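Local structure of probable starch synthase 4, chloroplastic/amyloplastic (Arabidopsis thaliana, 6GNE) at residues L155-Y160 and S167-F172; V324-H329 and Q444-Q449. The protein belongs to the starch synthase family of GT-B-fold glycosyltransferases and holds adenosine-5'-diphosphate and glycans in its pockets. All blocks are in the same frame, centred on the assembly; numbering follows the deposited sequence.

Contact 1 and contact 2 lie in different halves of this GT-B protein, on opposite sides of the chain's centre, with about 25 Å between their nearest atoms. Each joins a helix to chain near a strand of a Rossmann-like sheet. In contact 1 the second element is itself a central strand; aromatic and aliphatic groups pack there, half of the touching residues are buried, and a tyrosine hydroxyl ties to the backbone beside a glycan site. Contact 2 is a surface contact between two helix beginnings: one leucine is buried, while a histidine and a glutamate stack flat at the outside and a water spans the gap. No ligand takes part in contact 2.

Contact 1: L155-Y160 and S167-F172. With GLC (alpha-D-glucopyranose), chain D.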
ATOM      1  N   LEU A 155      12.028 -20.921   1.026  1.00 51.30           N
ATOM      2  CA  LEU A 155      13.478 -20.805   1.185  1.00 52.40           C
ATOM      3  C   LEU A 155      13.928 -20.999   2.629  1.00 53.54           C
ATOM      4  O   LEU A 155      14.831 -21.823   2.904  1.00 55.69           O
ATOM      5  CB  LEU A 155      14.000 -19.476   0.637  1.00 51.14           C
ATOM      6  CG  LEU A 155      14.105 -19.407  -0.900  1.00 51.61           C
ATOM      7  CD1 LEU A 155      14.348 -17.997  -1.406  1.00 50.38           C
ATOM      8  CD2 LEU A 155      15.204 -20.315  -1.412  1.00 54.45           C
ATOM      9  N   TYR A 156      13.269 -20.297   3.552  1.00 52.43           N
ATOM     10  CA  TYR A 156      13.624 -20.388   4.971  1.00 53.92           C
ATOM     11  C   TYR A 156      13.563 -21.823   5.481  1.00 56.58           C
ATOM     12  O   TYR A 156      14.516 -22.296   6.086  1.00 57.65           O
ATOM     13  CB  TYR A 156      12.724 -19.497   5.829  1.00 52.67           C
ATOM     14  CG  TYR A 156      13.089 -19.511   7.297  1.00 53.76           C
ATOM     15  CD1 TYR A 156      14.220 -18.864   7.748  1.00 54.88           C
ATOM     16  CD2 TYR A 156      12.303 -20.176   8.232  1.00 55.02           C
ATOM     17  CE1 TYR A 156      14.553 -18.862   9.099  1.00 56.22           C
ATOM     18  CE2 TYR A 156      12.617 -20.178   9.583  1.00 55.76           C
ATOM     19  CZ  TYR A 156      13.739 -19.521  10.013  1.00 56.75           C
ATOM     20  OH  TYR A 156      14.076 -19.526  11.343  1.00 59.38           O
ATOM     21  N   TRP A 157      12.447 -22.505   5.210  1.00 57.70           N
ATOM     22  CA  TRP A 157      12.227 -23.852   5.733  1.00 60.84           C
ATOM     23  C   TRP A 157      13.084 -24.912   5.032  1.00 63.93           C
ATOM     24  O   TRP A 157      13.608 -25.802   5.682  1.00 65.31           O
ATOM     25  CB  TRP A 157      10.732 -24.216   5.703  1.00 60.40           C
ATOM     26  CG  TRP A 157       9.949 -23.375   6.660  1.00 58.47           C
ATOM     27  CD1 TRP A 157       8.965 -22.515   6.354  1.00 56.75           C
ATOM     28  CD2 TRP A 157      10.122 -23.291   8.088  1.00 59.70           C
ATOM     29  NE1 TRP A 157       8.503 -21.885   7.492  1.00 56.26           N
ATOM     30  CE2 TRP A 157       9.208 -22.340   8.567  1.00 57.70           C
ATOM     31  CE3 TRP A 157      10.959 -23.948   9.009  1.00 63.03           C
ATOM     32  CZ2 TRP A 157       9.091 -22.016   9.926  1.00 58.36           C
ATOM     33  CZ3 TRP A 157      10.850 -23.625  10.366  1.00 63.34           C
ATOM     34  CH2 TRP A 157       9.911 -22.669  10.806  1.00 60.90           C
ATOM     35  N   ASP A 158      13.248 -24.790   3.722  1.00 65.59           N
ATOM     36  CA  ASP A 158      13.991 -25.779   2.948  1.00 69.86           C
ATOM     37  C   ASP A 158      15.507 -25.599   3.030  1.00 70.68           C
ATOM     38  O   ASP A 158      16.225 -26.583   3.094  1.00 72.29           O
ATOM     39  CB  ASP A 158      13.463 -25.815   1.505  1.00 70.90           C
ATOM     40  CG  ASP A 158      12.046 -26.422   1.400  1.00 71.58           C
ATOM     41  OD1 ASP A 158      11.369 -26.711   2.430  1.00 71.34           O
ATOM     42  OD2 ASP A 158      11.600 -26.608   0.243  1.00 73.97           O
ATOM     43  N   LEU A 159      15.996 -24.364   3.122  1.00 71.08           N
ATOM     44  CA  LEU A 159      17.453 -24.118   3.072  1.00 73.01           C
ATOM     45  C   LEU A 159      18.127 -23.385   4.249  1.00 73.03           C
ATOM     46  O   LEU A 159      19.372 -23.395   4.326  1.00 74.83           O
ATOM     47  CB  LEU A 159      17.783 -23.393   1.772  1.00 72.74           C
ATOM     48  CG  LEU A 159      17.350 -24.101   0.473  1.00 74.76           C
ATOM     49  CD1 LEU A 159      17.532 -23.204  -0.748  1.00 74.30           C
ATOM     50  CD2 LEU A 159      18.061 -25.442   0.286  1.00 77.67           C
ATOM     51  N   TYR A 160      17.365 -22.766   5.153  1.00 72.88           N
ATOM     52  CA  TYR A 160      17.974 -21.937   6.209  1.00 74.87           C
ATOM     53  C   TYR A 160      17.728 -22.356   7.663  1.00 78.75           C
ATOM     54  O   TYR A 160      18.619 -22.162   8.498  1.00 79.65           O
ATOM     55  CB  TYR A 160      17.613 -20.469   6.005  1.00 70.97           C
ATOM     56  CG  TYR A 160      18.335 -19.869   4.823  1.00 70.21           C
ATOM     57  CD1 TYR A 160      17.877 -20.090   3.526  1.00 68.98           C
ATOM     58  CD2 TYR A 160      19.489 -19.100   4.991  1.00 70.05           C
ATOM     59  CE1 TYR A 160      18.544 -19.564   2.433  1.00 68.29           C
ATOM     60  CE2 TYR A 160      20.150 -18.548   3.895  1.00 69.38           C
ATOM     61  CZ  TYR A 160      19.669 -18.791   2.621  1.00 68.05           C
ATOM     62  OH  TYR A 160      20.311 -18.269   1.538  1.00 67.03           O
ATOM     63  N   SER A 167      15.546 -19.963  14.287  1.00 85.01           N
ATOM     64  CA  SER A 167      14.990 -19.157  15.382  1.00 82.52           C
ATOM     65  C   SER A 167      13.587 -18.552  15.087  1.00 77.30           C
ATOM     66  O   SER A 167      12.800 -18.319  16.013  1.00 77.05           O
ATOM     67  CB  SER A 167      15.982 -18.015  15.746  1.00 81.93           C
ATOM     68  OG  SER A 167      16.169 -17.071  14.682  1.00 78.93           O
ATOM     69  N   ALA A 168      13.286 -18.303  13.809  1.00 71.89           N
ATOM     70  CA  ALA A 168      12.175 -17.451  13.429  1.00 67.25           C
ATOM     71  C   ALA A 168      10.903 -18.185  13.046  1.00 65.39           C
ATOM     72  O   ALA A 168      10.922 -19.284  12.533  1.00 65.47           O
ATOM     73  CB  ALA A 168      12.594 -16.545  12.290  1.00 65.95           C
ATOM     74  N   ARG A 169       9.790 -17.530  13.333  1.00 64.20           N
ATOM     75  CA  ARG A 169       8.503 -17.777  12.691  1.00 62.34           C
ATOM     76  C   ARG A 169       8.372 -16.874  11.458  1.00 57.26           C
ATOM     77  O   ARG A 169       8.849 -15.737  11.467  1.00 54.65           O
ATOM     78  CB  ARG A 169       7.371 -17.397  13.631  1.00 64.25           C
ATOM     79  CG  ARG A 169       6.649 -18.516  14.314  1.00 69.27           C
ATOM     80  CD  ARG A 169       7.433 -19.147  15.429  1.00 72.48           C
ATOM     81  NE  ARG A 169       8.005 -20.404  14.985  1.00 76.86           N
ATOM     82  CZ  ARG A 169       7.332 -21.556  14.881  1.00 79.52           C
ATOM     83  NH1 ARG A 169       6.013 -21.602  15.124  1.00 79.54           N
ATOM     84  NH2 ARG A 169       7.980 -22.670  14.503  1.00 79.51           N
ATOM     85  N   ILE A 170       7.666 -17.371  10.442  1.00 54.32           N
ATOM     86  CA  ILE A 170       7.455 -16.635   9.194  1.00 50.26           C
ATOM     87  C   ILE A 170       6.043 -16.062   9.159  1.00 47.74           C
ATOM     88  O   ILE A 170       5.052 -16.772   9.392  1.00 48.11           O
ATOM     89  CB  ILE A 170       7.716 -17.521   7.946  1.00 50.87           C
ATOM     90  CG1 ILE A 170       9.088 -18.225   8.037  1.00 52.48           C
ATOM     91  CG2 ILE A 170       7.636 -16.703   6.660  1.00 49.14           C
ATOM     92  CD1 ILE A 170      10.242 -17.303   8.329  1.00 52.14           C
ATOM     93  N   CYS A 171       5.966 -14.755   8.906  1.00 45.28           N
ATOM     94  CA  CYS A 171       4.707 -14.072   8.662  1.00 42.98           C
ATOM     95  C   CYS A 171       4.713 -13.616   7.213  1.00 40.82           C
ATOM     96  O   CYS A 171       5.719 -13.106   6.695  1.00 39.52           O
ATOM     97  CB  CYS A 171       4.543 -12.888   9.611  1.00 42.35           C
ATOM     98  SG  CYS A 171       2.954 -11.999   9.527  1.00 42.40           S
ATOM     99  N   PHE A 172       3.586 -13.836   6.546  1.00 40.06           N
ATOM    100  CA  PHE A 172       3.388 -13.350   5.172  1.00 38.95           C
ATOM    101  C   PHE A 172       2.157 -12.470   5.082  1.00 37.17           C
ATOM    102  O   PHE A 172       1.083 -12.871   5.498  1.00 38.49           O
ATOM    103  CB  PHE A 172       3.256 -14.524   4.218  1.00 38.91           C
ATOM    104  CG  PHE A 172       2.953 -14.113   2.822  1.00 38.09           C
ATOM    105  CD1 PHE A 172       3.876 -13.423   2.089  1.00 37.99           C
ATOM    106  CD2 PHE A 172       1.754 -14.445   2.226  1.00 38.91           C
ATOM    107  CE1 PHE A 172       3.621 -13.038   0.794  1.00 37.33           C
ATOM    108  CE2 PHE A 172       1.484 -14.087   0.920  1.00 38.35           C
ATOM    109  CZ  PHE A 172       2.425 -13.373   0.206  1.00 37.96           C
TER
HETATM  110  C1  GLC D   1       7.756 -25.896  11.338  1.00 96.09           C
HETATM  111  C2  GLC D   1       6.602 -25.056  10.798  1.00 92.02           C
HETATM  112  C3  GLC D   1       6.062 -25.657   9.498  1.00 96.67           C
HETATM  113  C4  GLC D   1       7.184 -25.951   8.517  1.00 99.71           C
HETATM  114  C5  GLC D   1       8.309 -26.768   9.137  1.00102.76           C
HETATM  115  C6  GLC D   1       9.461 -26.987   8.145  1.00103.09           C
HETATM  116  O1  GLC D   1       7.238 -27.149  11.826  1.00 92.76           O
HETATM  117  O2  GLC D   1       5.583 -25.009  11.803  1.00 79.31           O
HETATM  118  O3  GLC D   1       5.142 -24.783   8.847  1.00 98.47           O
HETATM  119  O4  GLC D   1       6.640 -26.735   7.477  1.00102.13           O
HETATM  120  O5  GLC D   1       8.761 -26.101  10.326  1.00 99.67           O
HETATM  121  O6  GLC D   1       9.595 -28.369   7.773  1.00103.21           O
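Tyr-156 and Ile-170 mark the closest backbone approach, where helix 155-160 runs roughly antiparallel (149°) to strand 169-172 and the segment axes come within 10.3 Å. Between them lies a layer of large side chains. Tyr-156 points its CB bond toward the strand and has CG anti to its backbone N (chi1 -178°). The amide N of Ala-168 donates to Tyr-156 OH at 2.9 Å, with an N-H...O angle of 152°, so the phenol meets a backbone donor just before the strand begins. Ile-170 lays CD1 over one face of the Tyr-156 ring in a CH-pi contact, 3.9 Å from the centroid; a branched aliphatic chain suits a buried aromatic face. Ala-168 is small enough to bring CB up to the phenol's CZ.

Trp-157 sits between protein and sugar. Tyr-156 CD2 lies over the centre of one indole face, and the opposite face carries the glucose, whose O5 stands 3.2 Å above the plane toward the rim. The sugar's C6 also approaches Trp-157 CE3, at 3.5 Å. A broad, flat indole suits this platform role in a glycan pocket that Asp-158, Ile-221, Phe-222 and Asn-224 complete. Ile-170 CG1 comes 3.7 Å from Trp-157 NE1, the nitrogen that makes a weak hydrogen bond to Phe-222 O.

The helix forms part of a beta-alpha-beta crossover from strand 141-145 to the adjacent parallel strand 169-174, which strand 225-228 flanks on its other side, while helix 117-134 packs against Leu-155 and Tyr-160.

Contact 2: V324-H329 and Q444-Q449; sequences VHLIRH and QTADEQ
Leu-326 and His-329 carry the first helix's side of this contact, but the first link met along it is His-325, through its backbone. One water donates to Glu-448 OE2 at 2.8 Å and, weakly, to the carbonyl O of His-325, bridging two acceptors that could not pair directly. Next, Leu-326 reaches across with both methyls: its CD2 rests 3.6 Å from Asp-447 C, and CD1 faces Ala-446. Its apolar branch suits this buried spot, which Pro-393 also lines.

The backbone it meets is the link from edge strand 441-443 to helix 448-464 in the parallel, Rossmann-like sheet of this GT-B half. Ala-446 centres an inverse gamma turn there, and Asp-447 is the N-cap of the following helix, its OD1 accepting from Gly-450 N; a short carboxylate suits that task.

One turn beyond His-325 along the first helix, His-329 points its CB bond toward the other segment and has CG anti to its backbone N (chi1 173°). Glu-448 lies over one face of its ring: Glu-448 CG is 3.8 Å from the centroid of the His-329 ring, 12° off the normal, and Glu-448 CD stands 3.4 Å above its plane toward the rim. The carboxylate stacks nearly parallel to the imidazole, their planes 11° apart. His-329 ND1 and Glu-448 OE1 are close but make no hydrogen bond, whereas His-329 NE2 bonds to Asn-452 OD1. A carboxylate so near may favour the protonated imidazole.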
ATOM      1  N   VAL A 324     -11.470   3.474 -12.988  1.00 35.57           N
ATOM      2  CA  VAL A 324     -11.084   4.624 -13.800  1.00 36.95           C
ATOM      3  C   VAL A 324     -12.208   5.226 -14.646  1.00 38.86           C
ATOM      4  O   VAL A 324     -12.171   6.437 -14.915  1.00 37.97           O
ATOM      5  CB  VAL A 324      -9.889   4.339 -14.735  1.00 38.04           C
ATOM      6  CG1 VAL A 324      -8.599   4.408 -13.906  1.00 37.66           C
ATOM      7  CG2 VAL A 324     -10.065   3.045 -15.530  1.00 38.63           C
ATOM      8  N   HIS A 325     -13.180   4.395 -15.067  1.00 40.37           N
ATOM      9  CA  HIS A 325     -14.339   4.902 -15.802  1.00 40.95           C
ATOM     10  C   HIS A 325     -15.181   5.805 -14.892  1.00 37.91           C
ATOM     11  O   HIS A 325     -15.681   6.833 -15.364  1.00 37.28           O
ATOM     12  CB  HIS A 325     -15.188   3.769 -16.433  1.00 43.84           C
ATOM     13  CG  HIS A 325     -14.470   3.018 -17.513  1.00 47.95           C
ATOM     14  ND1 HIS A 325     -13.960   3.639 -18.633  1.00 50.17           N
ATOM     15  CD2 HIS A 325     -14.155   1.698 -17.635  1.00 49.66           C
ATOM     16  CE1 HIS A 325     -13.361   2.739 -19.398  1.00 53.10           C
ATOM     17  NE2 HIS A 325     -13.467   1.554 -18.816  1.00 51.25           N
ATOM     18  N   LEU A 326     -15.318   5.409 -13.622  1.00 33.88           N
ATOM     19  CA  LEU A 326     -15.985   6.228 -12.613  1.00 33.14           C
ATOM     20  C   LEU A 326     -15.224   7.495 -12.253  1.00 31.80           C
ATOM     21  O   LEU A 326     -15.837   8.517 -12.005  1.00 31.52           O
ATOM     22  CB  LEU A 326     -16.286   5.420 -11.337  1.00 32.23           C
ATOM     23  CG  LEU A 326     -17.285   4.293 -11.565  1.00 33.35           C
ATOM     24  CD1 LEU A 326     -17.391   3.459 -10.304  1.00 32.04           C
ATOM     25  CD2 LEU A 326     -18.657   4.855 -12.023  1.00 34.78           C
ATOM     26  N   ILE A 327     -13.899   7.432 -12.235  1.00 30.97           N
ATOM     27  CA  ILE A 327     -13.091   8.614 -12.012  1.00 30.67           C
ATOM     28  C   ILE A 327     -13.282   9.595 -13.173  1.00 32.75           C
ATOM     29  O   ILE A 327     -13.521  10.782 -12.951  1.00 32.34           O
ATOM     30  CB  ILE A 327     -11.614   8.275 -11.844  1.00 29.62           C
ATOM     31  CG1 ILE A 327     -11.427   7.509 -10.523  1.00 29.57           C
ATOM     32  CG2 ILE A 327     -10.771   9.527 -11.796  1.00 29.18           C
ATOM     33  CD1 ILE A 327     -10.078   6.845 -10.340  1.00 29.18           C
ATOM     34  N   ARG A 328     -13.176   9.093 -14.402  1.00 33.94           N
ATOM     35  CA  ARG A 328     -13.490   9.880 -15.581  1.00 35.76           C
ATOM     36  C   ARG A 328     -14.867  10.561 -15.470  1.00 35.02           C
ATOM     37  O   ARG A 328     -14.963  11.770 -15.687  1.00 35.14           O
ATOM     38  CB  ARG A 328     -13.460   9.013 -16.810  1.00 39.59           C
ATOM     39  CG  ARG A 328     -13.679   9.768 -18.110  1.00 43.57           C
ATOM     40  CD  ARG A 328     -14.014   8.864 -19.263  1.00 47.25           C
ATOM     41  NE  ARG A 328     -13.591   9.505 -20.511  1.00 52.09           N
ATOM     42  CZ  ARG A 328     -14.297  10.420 -21.198  1.00 55.80           C
ATOM     43  NH1 ARG A 328     -13.800  10.922 -22.333  1.00 59.28           N
ATOM     44  NH2 ARG A 328     -15.489  10.852 -20.763  1.00 55.95           N
ATOM     45  N   HIS A 329     -15.901   9.796 -15.125  1.00 32.94           N
ATOM     46  CA  HIS A 329     -17.248  10.329 -14.986  1.00 32.96           C
ATOM     47  C   HIS A 329     -17.321  11.408 -13.933  1.00 32.39           C
ATOM     48  O   HIS A 329     -17.965  12.425 -14.119  1.00 34.03           O
ATOM     49  CB  HIS A 329     -18.265   9.234 -14.654  1.00 32.93           C
ATOM     50  CG  HIS A 329     -19.631   9.763 -14.330  1.00 33.66           C
ATOM     51  ND1 HIS A 329     -20.403  10.422 -15.255  1.00 35.22           N
ATOM     52  CD2 HIS A 329     -20.351   9.756 -13.178  1.00 32.99           C
ATOM     53  CE1 HIS A 329     -21.550  10.781 -14.697  1.00 35.57           C
ATOM     54  NE2 HIS A 329     -21.547  10.385 -13.435  1.00 33.83           N
ATOM     55  N   GLN A 444     -23.023   1.333  -3.544  1.00 37.51           N
ATOM     56  CA  GLN A 444     -22.846  -0.079  -3.760  1.00 40.32           C
ATOM     57  C   GLN A 444     -22.367  -0.393  -5.191  1.00 40.37           C
ATOM     58  O   GLN A 444     -21.257  -0.859  -5.394  1.00 40.56           O
ATOM     59  CB  GLN A 444     -24.133  -0.823  -3.403  1.00 44.74           C
ATOM     60  CG  GLN A 444     -23.963  -2.337  -3.225  1.00 50.51           C
ATOM     61  CD  GLN A 444     -22.954  -2.721  -2.095  1.00 54.50           C
ATOM     62  OE1 GLN A 444     -23.324  -2.739  -0.888  1.00 58.49           O
ATOM     63  NE2 GLN A 444     -21.664  -3.006  -2.483  1.00 50.89           N
ATOM     64  N   THR A 445     -23.194  -0.107  -6.172  1.00 41.53           N
ATOM     65  CA  THR A 445     -22.981  -0.578  -7.531  1.00 43.00           C
ATOM     66  C   THR A 445     -21.942   0.253  -8.260  1.00 40.70           C
ATOM     67  O   THR A 445     -21.977   1.474  -8.168  1.00 39.05           O
ATOM     68  CB  THR A 445     -24.279  -0.479  -8.351  1.00 46.12           C
ATOM     69  OG1 THR A 445     -25.402  -0.741  -7.499  1.00 48.41           O
ATOM     70  CG2 THR A 445     -24.251  -1.473  -9.533  1.00 48.10           C
ATOM     71  N   ALA A 446     -21.081  -0.406  -9.037  1.00 38.64           N
ATOM     72  CA  ALA A 446     -20.001   0.248  -9.753  1.00 37.33           C
ATOM     73  C   ALA A 446     -20.453   0.849 -11.081  1.00 38.41           C
ATOM     74  O   ALA A 446     -19.946   0.492 -12.121  1.00 39.06           O
ATOM     75  CB  ALA A 446     -18.898  -0.757  -9.980  1.00 37.16           C
ATOM     76  N   ASP A 447     -21.418   1.761 -11.040  1.00 39.30           N
ATOM     77  CA  ASP A 447     -21.916   2.451 -12.237  1.00 40.49           C
ATOM     78  C   ASP A 447     -22.186   3.952 -11.953  1.00 39.48           C
ATOM     79  O   ASP A 447     -22.109   4.406 -10.786  1.00 38.49           O
ATOM     80  CB  ASP A 447     -23.136   1.723 -12.826  1.00 42.70           C
ATOM     81  CG  ASP A 447     -24.346   1.676 -11.881  1.00 44.53           C
ATOM     82  OD1 ASP A 447     -24.399   2.384 -10.857  1.00 44.42           O
ATOM     83  OD2 ASP A 447     -25.288   0.901 -12.176  1.00 48.25           O
ATOM     84  N   GLU A 448     -22.481   4.715 -13.001  1.00 39.06           N
ATOM     85  CA  GLU A 448     -22.627   6.153 -12.858  1.00 39.65           C
ATOM     86  C   GLU A 448     -23.819   6.515 -11.977  1.00 40.74           C
ATOM     87  O   GLU A 448     -23.761   7.403 -11.153  1.00 39.55           O
ATOM     88  CB  GLU A 448     -22.740   6.821 -14.217  1.00 41.23           C
ATOM     89  CG  GLU A 448     -21.497   6.653 -15.084  1.00 41.16           C
ATOM     90  CD  GLU A 448     -21.560   7.429 -16.390  1.00 43.29           C
ATOM     91  OE1 GLU A 448     -22.600   8.137 -16.715  1.00 42.86           O
ATOM     92  OE2 GLU A 448     -20.527   7.297 -17.088  1.00 43.87           O
ATOM     93  N   GLN A 449     -24.893   5.777 -12.133  1.00 43.80           N
ATOM     94  CA  GLN A 449     -26.080   5.954 -11.316  1.00 46.69           C
ATOM     95  C   GLN A 449     -25.740   5.865  -9.797  1.00 45.01           C
ATOM     96  O   GLN A 449     -26.076   6.761  -9.025  1.00 43.40           O
ATOM     97  CB  GLN A 449     -27.113   4.894 -11.709  1.00 52.07           C
ATOM     98  CG  GLN A 449     -28.562   5.294 -11.598  1.00 58.31           C
ATOM     99  CD  GLN A 449     -29.382   4.301 -10.740  1.00 64.17           C
ATOM    100  OE1 GLN A 449     -30.189   3.480 -11.249  1.00 67.37           O
ATOM    101  NE2 GLN A 449     -29.162   4.370  -9.422  1.00 65.89           N
TER
HETATM  102  O   HOH W   1     -18.430   5.510 -16.920  1.00 37.17           O